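Local coordinates for protein ribonucleoside-diphosphate reductase (Pseudomonas aeruginosa, PDB 5IM3) that probably reduces ribonucleoside diphosphates to the deoxyribonucleotides needed for DNA synthesis, and binds the allosteric nucleotide dATP, at residues 247-259 and 280-293. Numbering follows the deposited sequence.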
ATOM      1  N   HIS A 247     -29.558  53.524  22.826  1.00 77.28           N
ATOM      2  CA  HIS A 247     -30.572  52.521  22.523  1.00 77.77           C
ATOM      3  C   HIS A 247     -31.974  53.012  22.871  1.00 81.28           C
ATOM      4  O   HIS A 247     -32.796  53.222  21.976  1.00 80.78           O
ATOM      5  CB  HIS A 247     -30.284  51.213  23.260  1.00 77.23           C
ATOM      6  CG  HIS A 247     -31.366  50.191  23.108  1.00 77.84           C
ATOM      7  ND1 HIS A 247     -32.125  49.747  24.170  1.00 79.53           N
ATOM      8  CD2 HIS A 247     -31.834  49.544  22.014  1.00 76.45           C
ATOM      9  CE1 HIS A 247     -33.005  48.862  23.740  1.00 79.80           C
ATOM     10  NE2 HIS A 247     -32.851  48.720  22.434  1.00 78.19           N
ATOM     11  N   HIS A 248     -32.268  53.189  24.163  1.00 97.36           N
ATOM     12  CA  HIS A 248     -33.608  53.612  24.555  1.00101.35           C
ATOM     13  C   HIS A 248     -34.002  54.940  23.922  1.00 98.47           C
ATOM     14  O   HIS A 248     -35.193  55.264  23.873  1.00 99.64           O
ATOM     15  CB  HIS A 248     -33.710  53.703  26.077  1.00107.31           C
ATOM     16  CG  HIS A 248     -33.791  52.368  26.752  1.00111.66           C
ATOM     17  ND1 HIS A 248     -32.699  51.762  27.334  1.00112.00           N
ATOM     18  CD2 HIS A 248     -34.830  51.516  26.922  1.00113.57           C
ATOM     19  CE1 HIS A 248     -33.064  50.597  27.842  1.00113.05           C
ATOM     20  NE2 HIS A 248     -34.352  50.426  27.605  1.00113.75           N
ATOM     21  N   GLU A 249     -33.030  55.713  23.436  1.00 86.16           N
ATOM     22  CA  GLU A 249     -33.339  56.895  22.645  1.00 84.44           C
ATOM     23  C   GLU A 249     -33.983  56.536  21.311  1.00 79.96           C
ATOM     24  O   GLU A 249     -34.613  57.398  20.688  1.00 80.20           O
ATOM     25  CB  GLU A 249     -32.060  57.703  22.420  1.00 87.01           C
ATOM     26  CG  GLU A 249     -32.276  59.192  22.235  1.00 91.96           C
ATOM     27  CD  GLU A 249     -30.968  59.962  22.209  1.00 93.59           C
ATOM     28  OE1 GLU A 249     -30.845  60.908  21.402  1.00 94.89           O
ATOM     29  OE2 GLU A 249     -30.057  59.610  22.990  1.00 92.84           O
ATOM     30  N   MET A 250     -33.843  55.286  20.862  1.00 68.87           N
ATOM     31  CA  MET A 250     -34.501  54.831  19.642  1.00 68.10           C
ATOM     32  C   MET A 250     -36.006  54.696  19.798  1.00 65.81           C
ATOM     33  O   MET A 250     -36.706  54.573  18.788  1.00 62.50           O
ATOM     34  CB  MET A 250     -33.931  53.482  19.198  1.00 65.50           C
ATOM     35  CG  MET A 250     -32.528  53.549  18.649  1.00 65.66           C
ATOM     36  SD  MET A 250     -32.419  54.605  17.193  1.00 70.43           S
ATOM     37  CE  MET A 250     -31.693  56.054  17.944  1.00 69.97           C
ATOM     38  N   ALA A 251     -36.517  54.703  21.030  1.00 63.78           N
ATOM     39  CA  ALA A 251     -37.957  54.597  21.227  1.00 66.01           C
ATOM     40  C   ALA A 251     -38.705  55.699  20.490  1.00 66.24           C
ATOM     41  O   ALA A 251     -39.849  55.496  20.068  1.00 66.16           O
ATOM     42  CB  ALA A 251     -38.280  54.638  22.721  1.00 67.83           C
ATOM     43  N   GLU A 252     -38.077  56.862  20.322  1.00 82.48           N
ATOM     44  CA  GLU A 252     -38.688  57.985  19.628  1.00 88.34           C
ATOM     45  C   GLU A 252     -38.014  58.309  18.300  1.00 86.33           C
ATOM     46  O   GLU A 252     -38.606  59.024  17.483  1.00 88.93           O
ATOM     47  CB  GLU A 252     -38.674  59.234  20.529  1.00 92.61           C
ATOM     48  CG  GLU A 252     -39.457  59.080  21.839  1.00 98.25           C
ATOM     49  CD  GLU A 252     -38.691  58.316  22.909  1.00100.43           C
ATOM     50  OE1 GLU A 252     -37.447  58.240  22.818  1.00 99.91           O
ATOM     51  OE2 GLU A 252     -39.335  57.795  23.846  1.00102.46           O
ATOM     52  N   LEU A 253     -36.815  57.792  18.047  1.00 76.11           N
ATOM     53  CA  LEU A 253     -36.078  58.143  16.841  1.00 74.31           C
ATOM     54  C   LEU A 253     -36.318  57.184  15.685  1.00 69.29           C
ATOM     55  O   LEU A 253     -36.129  57.574  14.526  1.00 68.39           O
ATOM     56  CB  LEU A 253     -34.579  58.202  17.144  1.00 73.68           C
ATOM     57  CG  LEU A 253     -34.179  59.388  18.024  1.00 75.76           C
ATOM     58  CD1 LEU A 253     -32.793  59.195  18.601  1.00 75.28           C
ATOM     59  CD2 LEU A 253     -34.239  60.674  17.224  1.00 77.91           C
ATOM     60  N   TYR A 254     -36.729  55.947  15.962  1.00 66.17           N
ATOM     61  CA  TYR A 254     -37.019  55.015  14.878  1.00 64.91           C
ATOM     62  C   TYR A 254     -38.176  55.514  14.024  1.00 64.97           C
ATOM     63  O   TYR A 254     -38.180  55.328  12.802  1.00 64.71           O
ATOM     64  CB  TYR A 254     -37.332  53.629  15.445  1.00 65.11           C
ATOM     65  CG  TYR A 254     -36.228  52.613  15.256  1.00 65.89           C
ATOM     66  CD1 TYR A 254     -35.683  52.369  13.998  1.00 63.61           C
ATOM     67  CD2 TYR A 254     -35.734  51.892  16.334  1.00 66.80           C
ATOM     68  CE1 TYR A 254     -34.674  51.442  13.826  1.00 63.32           C
ATOM     69  CE2 TYR A 254     -34.726  50.959  16.169  1.00 65.66           C
ATOM     70  CZ  TYR A 254     -34.201  50.738  14.913  1.00 64.80           C
ATOM     71  OH  TYR A 254     -33.197  49.811  14.741  1.00 64.78           O
ATOM     72  N   ALA A 255     -39.162  56.159  14.649  1.00 64.92           N
ATOM     73  CA  ALA A 255     -40.289  56.698  13.898  1.00 65.82           C
ATOM     74  C   ALA A 255     -39.885  57.916  13.081  1.00 67.94           C
ATOM     75  O   ALA A 255     -40.430  58.140  11.994  1.00 66.72           O
ATOM     76  CB  ALA A 255     -41.431  57.051  14.849  1.00 67.13           C
ATOM     77  N   LYS A 256     -38.944  58.717  13.584  1.00 76.72           N
ATOM     78  CA  LYS A 256     -38.461  59.857  12.815  1.00 78.64           C
ATOM     79  C   LYS A 256     -37.555  59.414  11.676  1.00 76.79           C
ATOM     80  O   LYS A 256     -37.533  60.055  10.619  1.00 77.95           O
ATOM     81  CB  LYS A 256     -37.722  60.835  13.731  1.00 81.32           C
ATOM     82  CG  LYS A 256     -38.636  61.598  14.683  1.00 85.32           C
ATOM     83  CD  LYS A 256     -39.146  62.891  14.058  1.00 88.10           C
ATOM     84  CE  LYS A 256     -40.442  63.361  14.706  1.00 89.95           C
ATOM     85  NZ  LYS A 256     -41.604  62.528  14.282  1.00 90.75           N
ATOM     86  N   ALA A 257     -36.817  58.319  11.861  1.00 71.11           N
ATOM     87  CA  ALA A 257     -35.844  57.891  10.863  1.00 68.56           C
ATOM     88  C   ALA A 257     -36.493  57.170   9.687  1.00 66.84           C
ATOM     89  O   ALA A 257     -35.994  57.269   8.560  1.00 65.39           O
ATOM     90  CB  ALA A 257     -34.797  56.986  11.512  1.00 68.31           C
ATOM     91  N   LEU A 258     -37.592  56.447   9.920  1.00 65.56           N
ATOM     92  CA  LEU A 258     -38.230  55.695   8.840  1.00 64.44           C
ATOM     93  C   LEU A 258     -38.600  56.580   7.657  1.00 63.21           C
ATOM     94  O   LEU A 258     -38.160  56.291   6.529  1.00 62.16           O
ATOM     95  CB  LEU A 258     -39.445  54.944   9.392  1.00 65.80           C
ATOM     96  CG  LEU A 258     -40.358  54.302   8.341  1.00 65.76           C
ATOM     97  CD1 LEU A 258     -39.604  53.263   7.516  1.00 64.73           C
ATOM     98  CD2 LEU A 258     -41.577  53.685   8.998  1.00 67.50           C
ATOM     99  N   PRO A 259     -39.389  57.647   7.821  1.00 59.11           N
ATOM    100  CA  PRO A 259     -39.705  58.483   6.651  1.00 60.07           C
ATOM    101  C   PRO A 259     -38.477  59.116   6.028  1.00 61.78           C
ATOM    102  O   PRO A 259     -38.421  59.258   4.800  1.00 61.38           O
ATOM    103  CB  PRO A 259     -40.671  59.535   7.219  1.00 62.76           C
ATOM    104  CG  PRO A 259     -40.369  59.590   8.664  1.00 61.18           C
ATOM    105  CD  PRO A 259     -39.994  58.183   9.053  1.00 61.28           C
ATOM    106  N   LEU A 280     -46.335  56.095   6.576  1.00 61.57           N
ATOM    107  CA  LEU A 280     -45.083  55.925   7.303  1.00 60.71           C
ATOM    108  C   LEU A 280     -45.210  56.345   8.763  1.00 64.80           C
ATOM    109  O   LEU A 280     -44.511  55.798   9.622  1.00 65.60           O
ATOM    110  CB  LEU A 280     -43.971  56.712   6.612  1.00 61.72           C
ATOM    111  CG  LEU A 280     -43.760  56.343   5.138  1.00 64.08           C
ATOM    112  CD1 LEU A 280     -42.725  57.248   4.490  1.00 63.97           C
ATOM    113  CD2 LEU A 280     -43.356  54.879   4.994  1.00 61.02           C
ATOM    114  N   GLU A 281     -46.087  57.307   9.068  1.00 65.54           N
ATOM    115  CA  GLU A 281     -46.294  57.687  10.462  1.00 67.21           C
ATOM    116  C   GLU A 281     -46.829  56.507  11.264  1.00 67.85           C
ATOM    117  O   GLU A 281     -46.350  56.219  12.368  1.00 67.09           O
ATOM    118  CB  GLU A 281     -47.248  58.881  10.546  1.00 69.63           C
ATOM    119  CG  GLU A 281     -47.276  59.563  11.910  1.00 70.45           C
ATOM    120  CD  GLU A 281     -48.481  59.175  12.746  1.00 72.86           C
ATOM    121  OE1 GLU A 281     -49.120  58.149  12.440  1.00 72.73           O
ATOM    122  OE2 GLU A 281     -48.800  59.908  13.705  1.00 74.80           O
ATOM    123  N   LYS A 282     -47.816  55.802  10.710  1.00 75.83           N
ATOM    124  CA  LYS A 282     -48.375  54.630  11.376  1.00 77.92           C
ATOM    125  C   LYS A 282     -47.352  53.502  11.476  1.00 76.12           C
ATOM    126  O   LYS A 282     -47.266  52.825  12.508  1.00 77.50           O
ATOM    127  CB  LYS A 282     -49.616  54.167  10.623  1.00 80.31           C
ATOM    128  CG  LYS A 282     -50.479  53.150  11.351  1.00 81.24           C
ATOM    129  CD  LYS A 282     -51.651  52.701  10.474  1.00 82.63           C
ATOM    130  CE  LYS A 282     -52.551  53.870  10.062  1.00 84.56           C
ATOM    131  NZ  LYS A 282     -53.617  53.464   9.111  1.00 86.40           N
ATOM    132  N   LEU A 283     -46.574  53.278  10.417  1.00 67.89           N
ATOM    133  CA  LEU A 283     -45.537  52.251  10.474  1.00 67.40           C
ATOM    134  C   LEU A 283     -44.398  52.662  11.393  1.00 67.99           C
ATOM    135  O   LEU A 283     -43.764  51.802  12.017  1.00 66.58           O
ATOM    136  CB  LEU A 283     -44.994  51.961   9.075  1.00 65.86           C
ATOM    137  CG  LEU A 283     -45.993  51.455   8.034  1.00 67.34           C
ATOM    138  CD1 LEU A 283     -45.287  51.209   6.713  1.00 65.05           C
ATOM    139  CD2 LEU A 283     -46.696  50.191   8.511  1.00 68.98           C
ATOM    140  N   GLY A 284     -44.115  53.964  11.484  1.00 73.23           N
ATOM    141  CA  GLY A 284     -43.065  54.424  12.374  1.00 73.38           C
ATOM    142  C   GLY A 284     -43.360  54.139  13.831  1.00 74.16           C
ATOM    143  O   GLY A 284     -42.439  53.963  14.633  1.00 75.18           O
ATOM    144  N   LYS A 285     -44.643  54.089  14.197  1.00 72.98           N
ATOM    145  CA  LYS A 285     -45.019  53.780  15.571  1.00 72.44           C
ATOM    146  C   LYS A 285     -45.004  52.282  15.846  1.00 69.67           C
ATOM    147  O   LYS A 285     -44.835  51.872  17.000  1.00 70.50           O
ATOM    148  CB  LYS A 285     -46.406  54.343  15.875  1.00 75.59           C
ATOM    149  CG  LYS A 285     -46.469  55.858  15.897  1.00 77.90           C
ATOM    150  CD  LYS A 285     -47.896  56.333  16.074  1.00 81.98           C
ATOM    151  CE  LYS A 285     -47.977  57.847  16.119  1.00 84.07           C
ATOM    152  NZ  LYS A 285     -49.372  58.317  15.911  1.00 86.62           N
ATOM    153  N   ALA A 286     -45.185  51.456  14.813  1.00 61.37           N
ATOM    154  CA  ALA A 286     -45.207  50.011  15.004  1.00 60.90           C
ATOM    155  C   ALA A 286     -43.826  49.446  15.306  1.00 60.12           C
ATOM    156  O   ALA A 286     -43.726  48.306  15.774  1.00 58.79           O
ATOM    157  CB  ALA A 286     -45.781  49.327  13.763  1.00 60.79           C
ATOM    158  N   ILE A 287     -42.764  50.212  15.054  1.00 61.26           N
ATOM    159  CA  ILE A 287     -41.410  49.716  15.256  1.00 60.84           C
ATOM    160  C   ILE A 287     -41.140  49.555  16.747  1.00 64.25           C
ATOM    161  O   ILE A 287     -41.440  50.446  17.554  1.00 64.79           O
ATOM    162  CB  ILE A 287     -40.391  50.655  14.593  1.00 62.24           C
ATOM    163  CG1 ILE A 287     -40.565  50.620  13.067  1.00 61.16           C
ATOM    164  CG2 ILE A 287     -38.964  50.261  14.974  1.00 61.69           C
ATOM    165  CD1 ILE A 287     -39.683  51.598  12.311  1.00 59.94           C
ATOM    166  N   ASP A 288     -40.571  48.408  17.113  1.00 63.06           N
ATOM    167  CA  ASP A 288     -40.211  48.079  18.488  1.00 64.06           C
ATOM    168  C   ASP A 288     -38.690  48.121  18.595  1.00 64.56           C
ATOM    169  O   ASP A 288     -38.003  47.221  18.100  1.00 64.62           O
ATOM    170  CB  ASP A 288     -40.761  46.704  18.863  1.00 66.67           C
ATOM    171  CG  ASP A 288     -40.521  46.346  20.319  1.00 69.49           C
ATOM    172  OD1 ASP A 288     -39.681  46.996  20.976  1.00 69.83           O
ATOM    173  OD2 ASP A 288     -41.171  45.397  20.804  1.00 71.80           O
ATOM    174  N   HIS A 289     -38.165  49.168  19.237  1.00 66.92           N
ATOM    175  CA  HIS A 289     -36.719  49.336  19.342  1.00 68.83           C
ATOM    176  C   HIS A 289     -36.070  48.296  20.246  1.00 70.66           C
ATOM    177  O   HIS A 289     -34.857  48.084  20.151  1.00 71.39           O
ATOM    178  CB  HIS A 289     -36.383  50.732  19.868  1.00 70.42           C
ATOM    179  CG  HIS A 289     -36.544  50.870  21.350  1.00 71.93           C
ATOM    180  ND1 HIS A 289     -37.767  51.082  21.948  1.00 72.62           N
ATOM    181  CD2 HIS A 289     -35.636  50.821  22.354  1.00 72.64           C
ATOM    182  CE1 HIS A 289     -37.604  51.160  23.257  1.00 75.34           C
ATOM    183  NE2 HIS A 289     -36.321  51.004  23.529  1.00 74.38           N
ATOM    184  N   GLU A 290     -36.839  47.651  21.125  1.00 71.92           N
ATOM    185  CA  GLU A 290     -36.260  46.658  22.023  1.00 73.08           C
ATOM    186  C   GLU A 290     -35.827  45.393  21.293  1.00 70.31           C
ATOM    187  O   GLU A 290     -34.999  44.644  21.819  1.00 70.97           O
ATOM    188  CB  GLU A 290     -37.256  46.304  23.126  1.00 75.64           C
ATOM    189  CG  GLU A 290     -37.375  47.361  24.222  1.00 80.55           C
ATOM    190  CD  GLU A 290     -36.153  47.420  25.129  1.00 82.57           C
ATOM    191  OE1 GLU A 290     -35.248  46.573  24.978  1.00 82.75           O
ATOM    192  OE2 GLU A 290     -36.100  48.312  26.002  1.00 86.13           O
ATOM    193  N   ARG A 291     -36.360  45.132  20.100  1.00 67.59           N
ATOM    194  CA  ARG A 291     -35.970  43.928  19.375  1.00 68.04           C
ATOM    195  C   ARG A 291     -34.545  43.998  18.845  1.00 65.61           C
ATOM    196  O   ARG A 291     -34.022  42.975  18.394  1.00 65.16           O
ATOM    197  CB  ARG A 291     -36.957  43.668  18.238  1.00 65.77           C
ATOM    198  CG  ARG A 291     -38.402  43.697  18.714  1.00 69.25           C
ATOM    199  CD  ARG A 291     -39.357  43.087  17.712  1.00 68.15           C
ATOM    200  NE  ARG A 291     -40.747  43.310  18.098  1.00 70.24           N
ATOM    201  CZ  ARG A 291     -41.789  42.735  17.510  1.00 71.43           C
ATOM    202  NH1 ARG A 291     -41.603  41.888  16.507  1.00 71.56           N
ATOM    203  NH2 ARG A 291     -43.019  43.001  17.929  1.00 74.26           N
ATOM    204  N   ASP A 292     -33.901  45.167  18.900  1.00 70.73           N
ATOM    205  CA  ASP A 292     -32.475  45.241  18.602  1.00 72.19           C
ATOM    206  C   ASP A 292     -31.652  44.467  19.624  1.00 71.70           C
ATOM    207  O   ASP A 292     -30.556  43.988  19.308  1.00 69.73           O
ATOM    208  CB  ASP A 292     -32.019  46.700  18.560  1.00 74.92           C
ATOM    209  CG  ASP A 292     -32.322  47.372  17.237  1.00 77.51           C
ATOM    210  OD1 ASP A 292     -32.978  46.743  16.379  1.00 77.17           O
ATOM    211  OD2 ASP A 292     -31.907  48.536  17.054  1.00 79.01           O
ATOM    212  N   GLN A 293     -32.158  44.335  20.851  1.00 73.46           N
ATOM    213  CA  GLN A 293     -31.447  43.600  21.888  1.00 75.20           C
ATOM    214  C   GLN A 293     -31.369  42.105  21.601  1.00 73.77           C
ATOM    215  O   GLN A 293     -30.591  41.406  22.260  1.00 74.47           O
ATOM    216  CB  GLN A 293     -32.121  43.830  23.245  1.00 78.23           C
ATOM    217  CG  GLN A 293     -32.350  45.297  23.607  1.00 78.50           C
ATOM    218  CD  GLN A 293     -31.064  46.102  23.657  1.00 79.15           C
ATOM    219  OE1 GLN A 293     -30.512  46.470  22.622  1.00 79.94           O
ATOM    220  NE2 GLN A 293     -30.580  46.374  24.864  1.00 81.72           N
TER
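H247 slips its imidazole between two side chains: the amide of Q293 stacks on one face, planes 14° apart, while H289 CD2 sits over the opposite face. CG of H247 lies anti to the backbone N (chi1 174°), carrying the ring to the 3-10 turn, where NE2 donates to H289 O at 3.1 Å from above the carbonyl plane. E290 OE1 meets the same ring at its edge, 3.4 Å from CE1. H248 CD2 comes to the edge of the H289 ring, 3.7 Å from H289 NE2, completing a three-histidine cluster. The backbone of A251 lies over one face of the H289 ring, A251 CB 3.6 Å from H289 CE1. I287 CG2 makes a CH-pi contact over the face of Y254, 4.0 Å from the centroid; Y254 OH donates to the syn lone pair of D292 OD2 at 2.9 Å, while Q320 binds OD1. The helix axes run nearly antiparallel (148°), 7.9 Å apart; G284 permits this closeness, its CA 3.9 Å from A255 CA. L258 CD2 rests on the L280-G284 turn, and P259 touches L280 CD1. The start of helix 250-267 thus packs on helix 280-286 and the 3-10 segment, amid helices 219-239, 319-330 and 337-349, away from the dATP sites. H289 NE2 is buried without a partner; H248 sits between the carboxylates of E171, bonded to its ND1, and E290, which would probably favour its protonated form.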